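Long-range contacts in ankyrin repeat domain-containing protein EMB506, chloroplastic (Arabidopsis thaliana, PDB 6JD6), which acts in the initial differentiation of proplastids during embryo development and is needed for correct margins of cotyledons, true leaves and cauline leaves: residues A[123-128]-A[158-163]; A[112-117]-A[138-143]; A[151-156]-A[183-188]. All coordinates share one frame; numbering follows the deposited sequence.

Contact 1 (A[123-128]-A[158-163]); sequences MQIQLM and EAVISH. With SO4 (sulfate ion), chain I.
I125 sets its CG2 methyl squarely over the imidazole of H163, 3.5 Å from the ring centroid and 8° off the ring normal, a CH-pi contact near the middle of the face. CG2 lies anti to the backbone N of I125, while the CG1 branch slides past V160 in the opposite direction, CG1 standing 3.9 Å from V160 CG2. V160 is the buried centre of the contact. Its CG2 also meets M123 SD at 3.8 Å, and its other methyl, CG1, lies 4.0 Å from M128 SD, the methionine crossing it at about a right angle. L116 and L119 of helix 115-121 also pack on M128, and A152 of helix 148-154 on V160, so this side is buried. The packing thins toward solvent at M123, the positive-phi C-prime residue of the Schellman motif that ends helix 115-121. Its side chain bends at chi2 and chi3, yet CE stops 4.5 Å from A159 CB, and both residues are exposed. On the H163 side a sulfate ion, probably from the crystallisation liquor, accepts a nearly straight hydrogen bond from H163 ND1 at its O4 (2.9 Å, 166°) and is also held by R166. Apolar and CH-pi contacts between helices 125-133 of ANK 1 and 158-166 of ANK 2 are thus supplemented by one polar tie just beyond the segment, H163 NE2 hydrogen-bonded to D129 OD1, and an imidazole held between two anionic acceptors is consistent with a doubly protonated, positively charged H163 in this crystal.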
loop_
_atom_site.group_PDB
_atom_site.type_symbol
_atom_site.label_atom_id
_atom_site.label_comp_id
_atom_site.label_asym_id
_atom_site.label_seq_id
_atom_site.Cartn_x
_atom_site.Cartn_y
_atom_site.Cartn_z
ATOM N N MET A 123 0.553 5.905 9.880
ATOM C CA MET A 123 0.629 7.345 10.133
ATOM C C MET A 123 1.421 7.698 11.392
ATOM O O MET A 123 1.039 8.598 12.132
ATOM C CB MET A 123 -0.778 7.941 10.243
ATOM C CG MET A 123 -1.649 7.745 9.012
ATOM S SD MET A 123 -1.135 8.828 7.671
ATOM C CE MET A 123 -0.826 10.351 8.571
ATOM N N GLN A 124 2.521 6.995 11.633
ATOM C CA GLN A 124 3.318 7.225 12.835
ATOM C C GLN A 124 4.600 7.980 12.506
ATOM O O GLN A 124 5.697 7.421 12.560
ATOM C CB GLN A 124 3.646 5.895 13.515
ATOM C CG GLN A 124 2.430 5.144 14.045
ATOM C CD GLN A 124 1.962 5.646 15.405
ATOM O OE1 GLN A 124 2.180 6.803 15.766
ATOM N NE2 GLN A 124 1.323 4.768 16.170
ATOM N N ILE A 125 4.455 9.255 12.173
ATOM C CA ILE A 125 5.574 10.054 11.692
ATOM C C ILE A 125 6.696 10.206 12.724
ATOM O O ILE A 125 7.868 9.997 12.407
ATOM C CB ILE A 125 5.095 11.430 11.186
ATOM C CG1 ILE A 125 4.353 11.262 9.858
ATOM C CG2 ILE A 125 6.265 12.386 11.020
ATOM C CD1 ILE A 125 3.809 12.556 9.294
ATOM N N GLN A 126 6.336 10.556 13.956
ATOM C CA GLN A 126 7.330 10.723 15.012
ATOM C C GLN A 126 8.129 9.440 15.254
ATOM O O GLN A 126 9.348 9.481 15.422
ATOM C CB GLN A 126 6.675 11.203 16.307
ATOM C CG GLN A 126 7.665 11.460 17.438
ATOM C CD GLN A 126 8.723 12.478 17.062
ATOM O OE1 GLN A 126 8.413 13.637 16.783
ATOM N NE2 GLN A 126 9.979 12.050 17.046
ATOM N N LEU A 127 7.448 8.298 15.249
ATOM C CA LEU A 127 8.128 7.020 15.445
ATOM C C LEU A 127 9.070 6.693 14.289
ATOM O O LEU A 127 10.120 6.082 14.492
ATOM C CB LEU A 127 7.123 5.887 15.657
ATOM C CG LEU A 127 6.371 5.923 16.987
ATOM C CD1 LEU A 127 5.431 4.729 17.097
ATOM C CD2 LEU A 127 7.347 5.952 18.160
ATOM N N MET A 128 8.693 7.102 13.081
ATOM C CA MET A 128 9.577 6.970 11.926
ATOM C C MET A 128 10.845 7.784 12.134
ATOM O O MET A 128 11.953 7.280 11.939
ATOM C CB MET A 128 8.881 7.434 10.646
ATOM C CG MET A 128 7.688 6.592 10.249
ATOM S SD MET A 128 6.929 7.162 8.717
ATOM C CE MET A 128 8.198 6.725 7.538
ATOM N N GLU A 158 -0.512 10.668 2.138
ATOM C CA GLU A 158 0.112 11.853 1.553
ATOM C C GLU A 158 0.879 12.757 2.526
ATOM O O GLU A 158 1.881 13.357 2.149
ATOM C CB GLU A 158 -0.897 12.631 0.697
ATOM C CG GLU A 158 -1.376 11.821 -0.513
ATOM C CD GLU A 158 -2.101 12.657 -1.554
ATOM O OE1 GLU A 158 -1.657 12.661 -2.721
ATOM O OE2 GLU A 158 -3.115 13.301 -1.210
ATOM N N ALA A 159 0.432 12.836 3.773
ATOM C CA ALA A 159 1.146 13.625 4.778
ATOM C C ALA A 159 2.477 12.973 5.155
ATOM O O ALA A 159 3.461 13.659 5.432
ATOM C CB ALA A 159 0.284 13.829 6.013
ATOM N N VAL A 160 2.496 11.644 5.170
ATOM C CA VAL A 160 3.717 10.889 5.426
ATOM C C VAL A 160 4.665 11.012 4.231
ATOM O O VAL A 160 5.873 11.196 4.398
ATOM C CB VAL A 160 3.401 9.402 5.702
ATOM C CG1 VAL A 160 4.673 8.575 5.744
ATOM C CG2 VAL A 160 2.625 9.264 7.009
ATOM N N ILE A 161 4.102 10.922 3.028
ATOM C CA ILE A 161 4.867 11.088 1.796
ATOM C C ILE A 161 5.643 12.404 1.780
ATOM O O ILE A 161 6.859 12.411 1.588
ATOM C CB ILE A 161 3.948 11.021 0.562
ATOM C CG1 ILE A 161 3.396 9.604 0.401
ATOM C CG2 ILE A 161 4.699 11.464 -0.693
ATOM C CD1 ILE A 161 2.133 9.523 -0.441
ATOM N N SER A 162 4.945 13.512 2.005
ATOM C CA SER A 162 5.581 14.822 1.967
ATOM C C SER A 162 6.612 14.989 3.085
ATOM O O SER A 162 7.621 15.669 2.906
ATOM C CB SER A 162 4.537 15.938 2.027
ATOM O OG SER A 162 3.864 15.940 3.271
ATOM N N HIS A 163 6.354 14.368 4.234
ATOM C CA HIS A 163 7.303 14.396 5.343
ATOM C C HIS A 163 8.612 13.714 4.958
ATOM O O HIS A 163 9.691 14.258 5.178
ATOM C CB HIS A 163 6.717 13.717 6.586
ATOM C CG HIS A 163 7.685 13.615 7.725
ATOM N ND1 HIS A 163 7.894 14.642 8.618
ATOM C CD2 HIS A 163 8.514 12.614 8.104
ATOM C CE1 HIS A 163 8.804 14.278 9.504
ATOM N NE2 HIS A 163 9.197 13.050 9.214
HETATM S S SO4 I . 7.887 18.078 9.195
HETATM O O1 SO4 I . 7.528 19.492 9.265
HETATM O O2 SO4 I . 8.784 17.858 8.063
HETATM O O3 SO4 I . 8.558 17.690 10.432
HETATM O O4 SO4 I . 6.679 17.275 9.022
#

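Contact 2 (A[112-117]-A[138-143]); sequences SWKPLQ and IDDVDK
Q117 NE2 is gripped from two directions: it donates to D142 OD2 at 2.6 Å, nearly straight at 170°, and to a water at 2.8 Å. The carboxylate oxygen lies almost in the amide plane of Q117, whereas the amide nitrogen stands above the carboxylate, 53° out of its plane, the two planes being steeply inclined to each other. The same water lies 3.1 Å from D140 O and can bridge the helix start to the loop backbone. The amide's other end is engaged as well, Q117 OE1 accepting from K151 NZ, which fixes which way round the amide sits. D142 is braced in turn: its OD1 takes the backbone N-H groups of D144 and Q146, leaving OD2 to face Q117. Its CG, in the crowded position between backbone N and carbonyl carbon (chi1 64°), is thereby placed beside Q117 NE2. Next to this hydrogen bond K114 lays its aliphatic chain across the loop, CG 4.0 Å from D142 CB and CE 3.4 Å from D140 OD1. The charged end does not close a salt bridge, K114 NZ remaining 4.7 Å from D140 OD1, so any attraction is probably diffuse. Farther along, L116 CD1 rests 4.1 Å from I138 O. W113, directed away from the loop, gives its indole N-H to an acidic side chain of the partner protein's chain. K114-P115-L116-Q117 stands where an ankyrin repeat carries its TPLH tetrapeptide, with Q117 in the histidine's place, and its grip on the loop running from ANK 1 toward helix 148-154 is that of the ankyrin fold, in which the first helix of a repeat holds the loop leading into the next.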
loop_
_atom_site.group_PDB
_atom_site.type_symbol
_atom_site.label_atom_id
_atom_site.label_comp_id
_atom_site.label_asym_id
_atom_site.label_seq_id
_atom_site.Cartn_x
_atom_site.Cartn_y
_atom_site.Cartn_z
ATOM N N SER A 112 8.107 -9.442 5.469
ATOM C CA SER A 112 6.860 -8.761 5.153
ATOM C C SER A 112 6.687 -7.422 5.868
ATOM O O SER A 112 6.066 -6.504 5.325
ATOM C CB SER A 112 5.677 -9.662 5.513
ATOM O OG SER A 112 5.767 -10.917 4.866
ATOM N N TRP A 113 7.217 -7.315 7.086
ATOM C CA TRP A 113 6.903 -6.176 7.950
ATOM C C TRP A 113 8.129 -5.367 8.347
ATOM O O TRP A 113 8.780 -5.651 9.353
ATOM C CB TRP A 113 6.128 -6.647 9.187
ATOM C CG TRP A 113 5.127 -7.685 8.825
ATOM C CD1 TRP A 113 5.134 -9.003 9.189
ATOM C CD2 TRP A 113 3.995 -7.513 7.962
ATOM N NE1 TRP A 113 4.062 -9.655 8.627
ATOM C CE2 TRP A 113 3.350 -8.762 7.867
ATOM C CE3 TRP A 113 3.464 -6.421 7.268
ATOM C CZ2 TRP A 113 2.200 -8.949 7.102
ATOM C CZ3 TRP A 113 2.319 -6.607 6.512
ATOM C CH2 TRP A 113 1.700 -7.862 6.436
ATOM N N LYS A 114 8.434 -4.362 7.535
ATOM C CA LYS A 114 9.495 -3.408 7.818
ATOM C C LYS A 114 8.917 -2.263 8.644
ATOM O O LYS A 114 7.898 -1.682 8.268
ATOM C CB LYS A 114 10.078 -2.876 6.509
ATOM C CG LYS A 114 11.132 -3.777 5.876
ATOM C CD LYS A 114 12.522 -3.200 6.112
ATOM C CE LYS A 114 13.610 -4.102 5.574
ATOM N NZ LYS A 114 13.587 -5.434 6.240
ATOM N N PRO A 115 9.563 -1.943 9.777
ATOM C CA PRO A 115 9.063 -0.947 10.735
ATOM C C PRO A 115 8.742 0.399 10.091
ATOM O O PRO A 115 7.660 0.929 10.328
ATOM C CB PRO A 115 10.221 -0.796 11.726
ATOM C CG PRO A 115 10.951 -2.085 11.649
ATOM C CD PRO A 115 10.830 -2.550 10.223
ATOM N N LEU A 116 9.657 0.938 9.287
ATOM C CA LEU A 116 9.411 2.215 8.616
ATOM C C LEU A 116 8.177 2.156 7.721
ATOM O O LEU A 116 7.392 3.103 7.670
ATOM C CB LEU A 116 10.620 2.646 7.788
ATOM C CG LEU A 116 11.655 3.556 8.448
ATOM C CD1 LEU A 116 12.625 4.087 7.392
ATOM C CD2 LEU A 116 10.989 4.697 9.210
ATOM N N GLN A 117 8.014 1.042 7.016
ATOM C CA GLN A 117 6.866 0.858 6.138
ATOM C C GLN A 117 5.575 0.800 6.947
ATOM O O GLN A 117 4.606 1.489 6.631
ATOM C CB GLN A 117 7.020 -0.415 5.305
ATOM C CG GLN A 117 8.135 -0.371 4.268
ATOM C CD GLN A 117 8.075 -1.557 3.315
ATOM O OE1 GLN A 117 7.073 -2.273 3.262
ATOM N NE2 GLN A 117 9.148 -1.769 2.558
ATOM N N ILE A 138 16.918 6.177 5.789
ATOM C CA ILE A 138 15.574 6.528 5.338
ATOM C C ILE A 138 15.224 5.783 4.044
ATOM O O ILE A 138 14.062 5.469 3.792
ATOM C CB ILE A 138 15.418 8.062 5.165
ATOM C CG1 ILE A 138 13.959 8.444 4.912
ATOM C CG2 ILE A 138 16.337 8.590 4.061
ATOM C CD1 ILE A 138 13.702 9.942 4.989
ATOM N N ASP A 139 16.243 5.472 3.247
ATOM C CA ASP A 139 16.053 4.732 2.003
ATOM C C ASP A 139 16.358 3.243 2.154
ATOM O O ASP A 139 16.697 2.572 1.179
ATOM C CB ASP A 139 16.924 5.319 0.890
ATOM C CG ASP A 139 16.538 6.738 0.536
ATOM O OD1 ASP A 139 15.324 7.034 0.499
ATOM O OD2 ASP A 139 17.450 7.556 0.296
ATOM N N ASP A 140 16.249 2.736 3.378
ATOM C CA ASP A 140 16.364 1.302 3.626
ATOM C C ASP A 140 15.358 0.532 2.766
ATOM O O ASP A 140 14.180 0.883 2.723
ATOM C CB ASP A 140 16.127 1.006 5.108
ATOM C CG ASP A 140 16.201 -0.470 5.425
ATOM O OD1 ASP A 140 15.137 -1.077 5.676
ATOM O OD2 ASP A 140 17.323 -1.023 5.416
ATOM N N VAL A 141 15.826 -0.503 2.072
ATOM C CA VAL A 141 14.966 -1.258 1.157
ATOM C C VAL A 141 14.568 -2.629 1.701
ATOM O O VAL A 141 15.283 -3.219 2.509
ATOM C CB VAL A 141 15.628 -1.449 -0.225
ATOM C CG1 VAL A 141 15.786 -0.110 -0.931
ATOM C CG2 VAL A 141 16.970 -2.146 -0.084
ATOM N N ASP A 142 13.423 -3.137 1.250
ATOM C CA ASP A 142 12.987 -4.472 1.647
ATOM C C ASP A 142 13.344 -5.531 0.603
ATOM O O ASP A 142 14.221 -5.322 -0.237
ATOM C CB ASP A 142 11.488 -4.505 1.995
ATOM C CG ASP A 142 10.582 -4.179 0.810
ATOM O OD1 ASP A 142 11.038 -4.215 -0.355
ATOM O OD2 ASP A 142 9.387 -3.897 1.048
ATOM N N LYS A 143 12.648 -6.662 0.661
ATOM C CA LYS A 143 12.913 -7.789 -0.231
ATOM C C LYS A 143 12.568 -7.470 -1.687
ATOM O O LYS A 143 13.043 -8.142 -2.602
ATOM C CB LYS A 143 12.105 -9.000 0.224
ATOM C CG LYS A 143 10.607 -8.739 0.238
ATOM C CD LYS A 143 9.843 -9.906 0.831
ATOM C CE LYS A 143 8.374 -9.840 0.456
ATOM N NZ LYS A 143 7.755 -8.570 0.899
HETATM O O HOH W 1 11.513 -0.557 3.290
#

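Contact 3 (A[151-156]-A[183-188]); sequences KAIIGK and HYAVQV
I154 and Y184 lie side by side and point the same way, the CG1-CD1 branch of the isoleucine lying over one face of the phenol ring. Y184 CG is anti to its own carbonyl carbon (chi1 -68°), which places the root of the ring beside I154 CG1. I154 CD1 ends over the ring centre, 3.8 Å from the centroid and 7° off the normal, a CH-pi contact, while I154 CG1 sits lower on the same face, 3.6 Å from Y184 CD1. The phenol oxygen reaches past the isoleucine to D175 OD2 and, beyond the chain, to a basic side chain of the partner protein. I153 is directed at the backbone instead of at a ring: its CG2 presses on the helix between two residues, 3.3 Å from A185 N, 3.7 Å from Y184 CB and 3.9 Å from A185 CB. At the ends of the two helices V188 turns its methyls up to main-chain oxygens, CG2 to I153 O at 3.5 Å and CG1 to I154 O at 3.7 Å. I153 O is already hydrogen-bonded to K156 N in the Schellman motif that closes helix 148-154. K156 then runs past V188 in the opposite direction, its CD 3.6 Å from V188 O. The contact joins the first helices of ANK 2 and ANK 3. Behind it I153 leans on I161 of helix 158-166 and A185 on T193, V194 and L197 of helix 191-199; H183 packs on helix 214-220 of the next repeat, and side chains of the partner protein lie against I154 and V188.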
loop_
_atom_site.group_PDB
_atom_site.type_symbol
_atom_site.label_atom_id
_atom_site.label_comp_id
_atom_site.label_asym_id
_atom_site.label_seq_id
_atom_site.Cartn_x
_atom_site.Cartn_y
_atom_site.Cartn_z
ATOM N N LYS A 151 6.220 2.568 -0.231
ATOM C CA LYS A 151 5.078 2.012 0.488
ATOM C C LYS A 151 4.071 3.069 0.897
ATOM O O LYS A 151 2.860 2.852 0.800
ATOM C CB LYS A 151 5.535 1.235 1.719
ATOM C CG LYS A 151 5.522 -0.246 1.505
ATOM C CD LYS A 151 4.133 -0.731 1.133
ATOM C CE LYS A 151 4.220 -2.101 0.501
ATOM N NZ LYS A 151 4.970 -3.026 1.387
ATOM N N ALA A 152 4.576 4.205 1.361
ATOM C CA ALA A 152 3.720 5.313 1.765
ATOM C C ALA A 152 2.877 5.800 0.591
ATOM O O ALA A 152 1.738 6.239 0.766
ATOM C CB ALA A 152 4.563 6.453 2.320
ATOM N N ILE A 153 3.451 5.729 -0.606
ATOM C CA ILE A 153 2.748 6.149 -1.812
ATOM C C ILE A 153 1.725 5.095 -2.225
ATOM O O ILE A 153 0.589 5.422 -2.551
ATOM C CB ILE A 153 3.737 6.440 -2.955
ATOM C CG1 ILE A 153 4.566 7.681 -2.610
ATOM C CG2 ILE A 153 3.005 6.650 -4.259
ATOM C CD1 ILE A 153 5.663 7.978 -3.596
ATOM N N ILE A 154 2.134 3.831 -2.188
ATOM C CA ILE A 154 1.238 2.710 -2.452
ATOM C C ILE A 154 0.021 2.738 -1.516
ATOM O O ILE A 154 -1.078 2.323 -1.894
ATOM C CB ILE A 154 1.995 1.372 -2.326
ATOM C CG1 ILE A 154 3.021 1.238 -3.456
ATOM C CG2 ILE A 154 1.039 0.181 -2.338
ATOM C CD1 ILE A 154 3.956 0.055 -3.296
ATOM N N GLY A 155 0.217 3.256 -0.305
ATOM C CA GLY A 155 -0.864 3.393 0.656
ATOM C C GLY A 155 -1.547 4.745 0.563
ATOM O O GLY A 155 -2.516 5.009 1.274
ATOM N N LYS A 156 -1.044 5.601 -0.325
ATOM C CA LYS A 156 -1.588 6.951 -0.504
ATOM C C LYS A 156 -1.676 7.715 0.826
ATOM O O LYS A 156 -2.687 8.345 1.144
ATOM C CB LYS A 156 -2.945 6.901 -1.221
ATOM C CG LYS A 156 -3.377 8.224 -1.860
ATOM C CD LYS A 156 -4.622 8.040 -2.713
ATOM C CE LYS A 156 -5.139 9.367 -3.246
ATOM N NZ LYS A 156 -5.604 10.251 -2.147
ATOM N N HIS A 183 5.524 6.180 -10.564
ATOM C CA HIS A 183 4.667 5.101 -11.073
ATOM C C HIS A 183 3.514 4.828 -10.098
ATOM O O HIS A 183 2.344 4.779 -10.482
ATOM C CB HIS A 183 5.462 3.798 -11.240
ATOM C CG HIS A 183 6.274 3.714 -12.498
ATOM N ND1 HIS A 183 7.649 3.598 -12.486
ATOM C CD2 HIS A 183 5.905 3.676 -13.801
ATOM C CE1 HIS A 183 8.094 3.518 -13.728
ATOM N NE2 HIS A 183 7.057 3.566 -14.546
ATOM N N TYR A 184 3.856 4.643 -8.830
ATOM C CA TYR A 184 2.856 4.299 -7.824
ATOM C C TYR A 184 1.918 5.457 -7.495
ATOM O O TYR A 184 0.743 5.243 -7.209
ATOM C CB TYR A 184 3.526 3.771 -6.551
ATOM C CG TYR A 184 4.206 2.430 -6.722
ATOM C CD1 TYR A 184 3.478 1.301 -7.065
ATOM C CD2 TYR A 184 5.572 2.290 -6.512
ATOM C CE1 TYR A 184 4.098 0.069 -7.211
ATOM C CE2 TYR A 184 6.199 1.068 -6.658
ATOM C CZ TYR A 184 5.456 -0.038 -7.008
ATOM O OH TYR A 184 6.081 -1.260 -7.149
ATOM N N ALA A 185 2.434 6.681 -7.522
ATOM C CA ALA A 185 1.606 7.854 -7.255
ATOM C C ALA A 185 0.534 7.984 -8.329
ATOM O O ALA A 185 -0.606 8.362 -8.056
ATOM C CB ALA A 185 2.463 9.115 -7.196
ATOM N N VAL A 186 0.912 7.662 -9.557
ATOM C CA VAL A 186 -0.041 7.643 -10.649
ATOM C C VAL A 186 -1.043 6.487 -10.491
ATOM O O VAL A 186 -2.248 6.689 -10.651
ATOM C CB VAL A 186 0.674 7.573 -12.007
ATOM C CG1 VAL A 186 -0.321 7.305 -13.107
ATOM C CG2 VAL A 186 1.429 8.880 -12.264
ATOM N N GLN A 187 -0.558 5.294 -10.145
ATOM C CA GLN A 187 -1.458 4.144 -10.002
ATOM C C GLN A 187 -2.548 4.332 -8.943
ATOM O O GLN A 187 -3.680 3.878 -9.134
ATOM C CB GLN A 187 -0.715 2.827 -9.739
ATOM C CG GLN A 187 -1.630 1.619 -9.982
ATOM C CD GLN A 187 -1.091 0.299 -9.465
ATOM O OE1 GLN A 187 -0.334 0.257 -8.498
ATOM N NE2 GLN A 187 -1.494 -0.797 -10.112
ATOM N N VAL A 188 -2.216 4.987 -7.831
ATOM C CA VAL A 188 -3.206 5.209 -6.776
ATOM C C VAL A 188 -3.955 6.525 -6.970
ATOM O O VAL A 188 -4.755 6.924 -6.126
ATOM C CB VAL A 188 -2.587 5.129 -5.350
ATOM C CG1 VAL A 188 -1.855 3.803 -5.167
ATOM C CG2 VAL A 188 -1.644 6.298 -5.094
#

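From the N terminus, contact 2 opens first, at the start of helix 115-121, and closes across the helix pair of ANK 1 onto the loop leading to ANK 2. Contact 1 opens within that span, at 123-128, and closes at 158-163, so the two cross. Contact 3 starts at 151-156, inside the span of contact 1, and ends in ANK 3 at 183-188; these two also cross, I161 touching A152 and I153. Contacts 2 and 3 follow in series. Contact 1 joins second helices of ANK 1 and ANK 2, contact 3 joins first helices of ANK 2 and ANK 3, and contact 2 ties the start of helix 115-121 to the loop leading toward helix 148-154.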